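Local structure of pyruvate formate-lyase 2 (Archaeoglobus fulgidus, 2F3O) at residues Gln137-Ser143 with Gly463-Gly467; Ser439-Leu443 with Tyr630-Thr634; Leu483-Ser488 with Trp609-Glu613. The protein is of unknown function but belongs to the glycyl radical enzymes, related to pyruvate formate-lyase and glycerol dehydratase, and may act as a lyase. All coordinates share one frame; numbering follows the deposited sequence.

Contact 1 of 3, residues Gln137-Ser143 with Gly463-Gly467; sequences QILYTGS and GYEFG
Ile138 and Phe466 form the tight half of this contact, a small case of how an aromatic ring borne by a loop can be seated on the end of a helix. Ile138 lays its CG2 over the middle of the Phe466 ring in a CH-pi contact, 3.5 Å from the centroid, while CB stands 3.4 Å from Phe466 CE1. Phe466 has CG anti to its own carbonyl carbon (chi1 -63°), which projects the ring toward the helix; Tyr464 CB lies over the opposite face, so the ring is sandwiched. Thr141 OG1 meets the same ring at its edge, near its plane, 3.8 Å from Phe466 CE1. This hydroxyl also donates to Ile138 O at 2.8 Å, from above the carbonyl plane.

The other half is looser. Thr141 CG2 lies over one face of the Tyr464 ring, offset toward the rim and 4.1 Å from the centroid, and Ser143 OG comes no nearer than 3.9 Å to Tyr464 CE1. Exposed Gln137 touches Phe466 just with OE1, 3.8 Å from CE2, on the solvent side. Beyond the pair, Ser143 O is bonded to Asn445 and Phe466 O to His489 of helix 477-508. The whole is typical of a helix C terminus closed by a glycine of positive phi, here Gly142, with a loop packed against the last turn.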
# COMPACT_ATOMS: atom_id res chain seq x y z
N GLN A 137 13.64 -33.43 8.42
CA GLN A 137 14.61 -34.48 8.58
C GLN A 137 15.67 -34.12 9.65
O GLN A 137 16.01 -34.94 10.52
CB GLN A 137 15.27 -34.77 7.24
CG GLN A 137 16.02 -36.08 7.17
CD GLN A 137 17.31 -35.91 6.42
OE1 GLN A 137 18.12 -35.05 6.76
NE2 GLN A 137 17.51 -36.71 5.40
N ILE A 138 16.14 -32.88 9.64
CA ILE A 138 17.17 -32.54 10.59
C ILE A 138 16.60 -32.10 11.91
O ILE A 138 17.30 -32.10 12.91
CB ILE A 138 18.22 -31.54 10.03
CG1 ILE A 138 17.91 -30.11 10.32
CG2 ILE A 138 18.36 -31.66 8.54
CD1 ILE A 138 18.80 -29.23 9.49
N LEU A 139 15.31 -31.76 11.93
CA LEU A 139 14.58 -31.50 13.17
C LEU A 139 14.54 -32.78 13.99
O LEU A 139 14.85 -32.79 15.17
CB LEU A 139 13.15 -31.07 12.86
CG LEU A 139 12.08 -31.15 13.96
CD1 LEU A 139 12.35 -30.18 15.09
CD2 LEU A 139 10.71 -30.89 13.36
N TYR A 140 14.20 -33.87 13.33
CA TYR A 140 13.94 -35.10 14.02
C TYR A 140 15.19 -35.81 14.53
O TYR A 140 15.09 -36.68 15.38
CB TYR A 140 13.08 -36.02 13.14
CG TYR A 140 11.63 -35.62 13.21
CD1 TYR A 140 10.80 -35.71 12.10
CD2 TYR A 140 11.10 -35.12 14.40
CE1 TYR A 140 9.46 -35.32 12.18
CE2 TYR A 140 9.78 -34.74 14.49
CZ TYR A 140 8.97 -34.84 13.38
OH TYR A 140 7.66 -34.46 13.48
N THR A 141 16.37 -35.41 14.06
CA THR A 141 17.60 -35.94 14.64
C THR A 141 17.84 -35.41 16.07
O THR A 141 18.78 -35.85 16.73
CB THR A 141 18.82 -35.54 13.84
OG1 THR A 141 18.97 -34.12 13.92
CG2 THR A 141 18.71 -35.98 12.40
N GLY A 142 17.04 -34.44 16.50
CA GLY A 142 17.12 -33.89 17.85
C GLY A 142 18.40 -33.12 18.17
O GLY A 142 18.55 -32.59 19.27
N SER A 143 19.31 -33.04 17.21
CA SER A 143 20.67 -32.61 17.49
C SER A 143 20.95 -31.13 17.27
O SER A 143 21.87 -30.58 17.89
CB SER A 143 21.63 -33.42 16.63
OG SER A 143 21.18 -33.48 15.30
N GLY A 463 27.69 -38.08 11.38
CA GLY A 463 27.78 -38.10 9.93
C GLY A 463 26.76 -37.23 9.22
O GLY A 463 26.55 -37.34 8.01
N TYR A 464 26.12 -36.35 9.98
CA TYR A 464 25.08 -35.50 9.44
C TYR A 464 25.70 -34.33 8.73
O TYR A 464 26.38 -33.53 9.36
CB TYR A 464 24.25 -34.92 10.57
CG TYR A 464 23.43 -35.91 11.36
CD1 TYR A 464 23.21 -35.72 12.72
CD2 TYR A 464 22.87 -37.02 10.75
CE1 TYR A 464 22.47 -36.61 13.45
CE2 TYR A 464 22.13 -37.92 11.48
CZ TYR A 464 21.93 -37.71 12.82
OH TYR A 464 21.19 -38.59 13.54
N GLU A 465 25.47 -34.20 7.42
CA GLU A 465 25.94 -33.01 6.70
C GLU A 465 24.89 -31.88 6.71
O GLU A 465 24.18 -31.69 5.73
CB GLU A 465 26.33 -33.35 5.26
CG GLU A 465 27.06 -34.68 5.10
CD GLU A 465 27.59 -34.86 3.69
OE1 GLU A 465 28.43 -34.03 3.26
OE2 GLU A 465 27.17 -35.83 3.01
N PHE A 466 24.77 -31.16 7.82
CA PHE A 466 23.71 -30.19 7.97
C PHE A 466 24.29 -28.79 8.02
O PHE A 466 23.55 -27.81 8.03
CB PHE A 466 22.93 -30.39 9.28
CG PHE A 466 22.19 -31.71 9.40
CD1 PHE A 466 21.74 -32.12 10.65
CD2 PHE A 466 21.95 -32.53 8.31
CE1 PHE A 466 21.06 -33.32 10.79
CE2 PHE A 466 21.28 -33.73 8.45
CZ PHE A 466 20.83 -34.13 9.69
N GLY A 467 25.60 -28.67 8.10
CA GLY A 467 26.22 -27.37 8.27
C GLY A 467 26.64 -26.74 6.96
O GLY A 467 26.57 -27.38 5.92

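Contact 2 of 3, residues Ser439-Leu443 with Tyr630-Thr634; sequences SDAAL and YPMTT
Tyr630 meets Ser439 and Asp440 beside the mixed sheet of the barrel fold shared by glycyl radical enzymes, where strand 435-445 lies next to strand 535-543 and the chain leaving strand 624-628 makes a type II' beta turn, Pro631 to Thr634. The contact illustrates a polar end and an apolar side chain sharing one buried surface. On the polar side, Tyr630, its CG between backbone N and carbonyl carbon (chi1 66°), brings OH 3.0 Å from Ser439 O, which sits at the ring edge near its plane, and equally far from Asp440 OD1; the carboxylate and ring planes are 44° apart. Asp440 OD1 is also held by Gln541, Ser439 OG by Glu428, and Asp440 OD2 by a glycerol probably from the crystallisation liquor, which may mark a pocket.

Van der Waals packing belongs to Leu443. Leu443 CD1 rests 3.9 Å from Thr634 CG2, whereas CD2 lies against two carbonyl oxygens where the turn begins, 3.5 Å from Tyr630 O and 3.6 Å from Pro631 O. One backbone and one side-chain bond hold the turn: Pro631 O accepts from Thr634 N at 3.0 Å and also, at 2.7 Å and in the carbonyl plane, from Thr634 OG1.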
# COMPACT_ATOMS: atom_id res chain seq x y z
N SER A 439 6.59 -16.90 21.33
CA SER A 439 7.76 -16.58 22.08
C SER A 439 8.69 -17.76 22.30
O SER A 439 9.84 -17.58 22.67
CB SER A 439 7.35 -15.93 23.38
OG SER A 439 6.91 -16.92 24.29
N ASP A 440 8.21 -18.98 22.07
CA ASP A 440 9.12 -20.12 22.07
C ASP A 440 8.98 -20.87 20.77
O ASP A 440 8.60 -22.03 20.77
CB ASP A 440 8.83 -21.08 23.22
CG ASP A 440 10.04 -21.93 23.59
OD1 ASP A 440 11.15 -21.61 23.14
OD2 ASP A 440 9.89 -22.91 24.34
N ALA A 441 9.29 -20.21 19.67
CA ALA A 441 8.99 -20.80 18.37
C ALA A 441 10.06 -21.79 17.98
O ALA A 441 9.76 -22.79 17.30
CB ALA A 441 8.85 -19.74 17.34
N ALA A 442 11.29 -21.52 18.40
CA ALA A 442 12.38 -22.48 18.29
C ALA A 442 13.39 -22.33 19.40
O ALA A 442 13.47 -21.31 20.07
CB ALA A 442 13.08 -22.38 16.95
N LEU A 443 14.16 -23.40 19.57
CA LEU A 443 15.34 -23.44 20.45
C LEU A 443 16.51 -23.96 19.62
O LEU A 443 16.38 -24.97 18.93
CB LEU A 443 15.06 -24.35 21.65
CG LEU A 443 13.92 -23.88 22.58
CD1 LEU A 443 12.78 -24.89 22.64
CD2 LEU A 443 14.43 -23.50 23.96
N TYR A 630 17.12 -18.92 26.49
CA TYR A 630 16.65 -19.70 27.61
C TYR A 630 16.51 -21.12 27.13
O TYR A 630 16.23 -21.33 25.95
CB TYR A 630 15.35 -19.13 28.21
CG TYR A 630 14.13 -19.17 27.35
CD1 TYR A 630 13.31 -20.30 27.31
CD2 TYR A 630 13.77 -18.06 26.60
CE1 TYR A 630 12.20 -20.33 26.51
CE2 TYR A 630 12.64 -18.07 25.83
CZ TYR A 630 11.87 -19.21 25.77
OH TYR A 630 10.75 -19.21 24.97
N PRO A 631 16.71 -22.11 28.02
CA PRO A 631 16.84 -23.46 27.53
C PRO A 631 15.64 -24.39 27.53
O PRO A 631 15.68 -25.36 26.77
CB PRO A 631 17.87 -24.04 28.49
CG PRO A 631 17.62 -23.35 29.76
CD PRO A 631 16.96 -22.04 29.47
N MET A 632 14.61 -24.13 28.34
CA MET A 632 13.71 -25.19 28.85
C MET A 632 14.58 -26.29 29.45
O MET A 632 15.46 -25.99 30.24
CB MET A 632 12.73 -25.75 27.81
CG MET A 632 11.76 -24.72 27.22
SD MET A 632 10.98 -23.62 28.43
CE MET A 632 9.98 -24.77 29.37
N THR A 633 14.38 -27.54 29.08
CA THR A 633 15.42 -28.52 29.40
C THR A 633 16.08 -29.06 28.14
O THR A 633 16.61 -30.16 28.15
CB THR A 633 14.97 -29.71 30.34
OG1 THR A 633 14.09 -30.60 29.66
CG2 THR A 633 14.30 -29.20 31.61
N THR A 634 16.06 -28.27 27.07
CA THR A 634 16.69 -28.69 25.81
C THR A 634 18.20 -28.60 25.88
O THR A 634 18.88 -29.14 25.02
CB THR A 634 16.24 -27.88 24.57
OG1 THR A 634 16.83 -26.57 24.61
CG2 THR A 634 14.73 -27.78 24.46

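Contact 3 of 3, residues Leu483-Ser488 with Trp609-Glu613; sequences LREQVS and WYCEE
Arg484 turns its CG away from the backbone N (chi1 -161°) and runs on extended to NE, while Trp609 carries its ring anti to the carbonyl carbon (chi1 -72°); together these torsions draw the arginine chain across one face of the indole. The example shows how a long charged side chain can use both its carbon stem and its charged head against one ring. Near the root, Arg484 CB makes a CH-pi contact, 3.8 Å from the centroid of the six-membered ring. Farther out the guanidinium reaches the five-membered ring in a cation-pi contact, CZ lying 4.0 Å from its centroid, with the two planes tilted well away from parallel. The head is held from a second direction by a salt bridge, Arg484 NH2 to Glu612 OE2 at 3.1 Å. Leu483 adds a further contact to the indole, its CD2 3.7 Å from Trp609 CZ3. An alanine in place of Trp609 would remove the whole indole, and the arginine stem would probably lose its support, leaving the guanidinium tethered by Glu612 and freer to turn.

One turn on, the packing is lighter. Val487 CG1 approaches the edge of the Tyr610 ring, 4.2 Å from CD1. Ser488 OG gives a weak hydrogen bond to Glu613 OE1 at 2.9 Å, an oxygen that also has a long, weak ion pair with Arg616.

The two helix segments point broadly the same way but cross at -42°, with axes 9.7 Å apart at closest. Helix 447-453 packs on Leu483 and Val487, while Tyr610 touches Ala627 of strand 624-628 and bonds weakly to Ile540 O of strand 535-543.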
# COMPACT_ATOMS: atom_id res chain seq x y z
N LEU A 483 32.85 -19.93 12.57
CA LEU A 483 31.81 -20.10 13.58
C LEU A 483 30.59 -19.22 13.27
O LEU A 483 29.46 -19.73 13.16
CB LEU A 483 32.34 -19.83 15.00
CG LEU A 483 31.35 -19.80 16.17
CD1 LEU A 483 30.72 -21.15 16.40
CD2 LEU A 483 32.03 -19.35 17.44
N ARG A 484 30.84 -17.92 13.09
CA ARG A 484 29.82 -16.92 12.73
C ARG A 484 29.04 -17.32 11.50
O ARG A 484 27.83 -17.15 11.44
CB ARG A 484 30.48 -15.56 12.47
CG ARG A 484 29.54 -14.37 12.54
CD ARG A 484 30.09 -13.26 11.67
NE ARG A 484 29.64 -11.93 12.09
CZ ARG A 484 30.29 -11.16 12.95
NH1 ARG A 484 31.44 -11.58 13.47
NH2 ARG A 484 29.82 -9.97 13.28
N GLU A 485 29.74 -17.86 10.52
CA GLU A 485 29.08 -18.32 9.34
C GLU A 485 28.19 -19.51 9.65
O GLU A 485 27.12 -19.63 9.07
CB GLU A 485 30.11 -18.71 8.28
CG GLU A 485 29.53 -18.84 6.89
CD GLU A 485 30.58 -19.21 5.88
OE1 GLU A 485 31.69 -18.61 5.92
OE2 GLU A 485 30.31 -20.10 5.04
N GLN A 486 28.61 -20.37 10.56
CA GLN A 486 27.81 -21.55 10.87
C GLN A 486 26.57 -21.25 11.69
O GLN A 486 25.52 -21.86 11.47
CB GLN A 486 28.64 -22.63 11.55
CG GLN A 486 29.58 -23.35 10.63
CD GLN A 486 28.92 -24.29 9.64
OE1 GLN A 486 27.69 -24.47 9.63
NE2 GLN A 486 29.73 -24.92 8.81
N VAL A 487 26.70 -20.32 12.64
CA VAL A 487 25.56 -19.82 13.43
C VAL A 487 24.50 -19.29 12.48
O VAL A 487 23.34 -19.73 12.52
CB VAL A 487 25.99 -18.71 14.42
CG1 VAL A 487 24.78 -18.14 15.16
CG2 VAL A 487 26.99 -19.25 15.42
N SER A 488 24.93 -18.37 11.61
CA SER A 488 24.13 -17.83 10.51
C SER A 488 23.35 -18.91 9.76
O SER A 488 22.13 -18.85 9.68
CB SER A 488 25.03 -17.08 9.53
OG SER A 488 24.28 -16.31 8.60
N TRP A 609 26.65 -12.17 18.07
CA TRP A 609 26.60 -12.74 16.74
C TRP A 609 25.25 -13.39 16.50
O TRP A 609 24.62 -13.12 15.48
CB TRP A 609 27.63 -13.83 16.58
CG TRP A 609 29.03 -13.37 16.49
CD1 TRP A 609 29.50 -12.10 16.64
CD2 TRP A 609 30.17 -14.20 16.27
NE1 TRP A 609 30.86 -12.08 16.52
CE2 TRP A 609 31.30 -13.36 16.28
CE3 TRP A 609 30.34 -15.57 16.07
CZ2 TRP A 609 32.59 -13.85 16.07
CZ3 TRP A 609 31.61 -16.06 15.87
CH2 TRP A 609 32.73 -15.20 15.88
N TYR A 610 24.84 -14.26 17.43
CA TYR A 610 23.52 -14.91 17.40
C TYR A 610 22.37 -13.89 17.28
O TYR A 610 21.50 -14.02 16.41
CB TYR A 610 23.30 -15.77 18.66
CG TYR A 610 21.92 -16.39 18.69
CD1 TYR A 610 21.64 -17.50 17.91
CD2 TYR A 610 20.91 -15.85 19.48
CE1 TYR A 610 20.38 -18.06 17.90
CE2 TYR A 610 19.63 -16.40 19.47
CZ TYR A 610 19.38 -17.51 18.68
OH TYR A 610 18.13 -18.10 18.66
N CYS A 611 22.37 -12.91 18.17
CA CYS A 611 21.35 -11.87 18.22
C CYS A 611 21.20 -11.08 16.93
O CYS A 611 20.09 -10.83 16.46
CB CYS A 611 21.65 -10.89 19.35
SG CYS A 611 21.34 -11.62 20.94
N GLU A 612 22.33 -10.69 16.34
CA GLU A 612 22.26 -9.91 15.13
C GLU A 612 21.96 -10.81 13.95
O GLU A 612 21.53 -10.34 12.91
CB GLU A 612 23.53 -9.09 14.90
CG GLU A 612 24.64 -9.87 14.23
CD GLU A 612 25.83 -9.01 13.94
OE1 GLU A 612 25.67 -7.97 13.25
OE2 GLU A 612 26.94 -9.38 14.39
N GLU A 613 22.16 -12.10 14.09
CA GLU A 613 21.81 -12.95 12.98
C GLU A 613 20.34 -13.27 13.01
O GLU A 613 19.77 -13.65 12.01
CB GLU A 613 22.66 -14.22 12.93
CG GLU A 613 24.03 -13.99 12.28
CD GLU A 613 24.00 -13.95 10.75
OE1 GLU A 613 22.93 -14.23 10.13
OE2 GLU A 613 25.06 -13.66 10.16

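Overall arrangement
Followed from the N terminus, the chain leaves helix 133-140 at residues 137-143 and returns to them at 463-467, where contact 1 closes a loop of about 320 residues. Before that return, strand 435-445 has already opened contact 2, completed only at 630-634, so the first two contacts cross. Contact 3 opens after contact 1 has closed, and both its helices lie within the span that contact 2 bridges. The three contact centres lie about 18 Å from one another; contacts 1 and 3 touch through Gly467 CA and Gln486 OE1. Contact 2 ties strand to turn near the chain's centre, while contacts 1 and 3 pack loop and helices farther out.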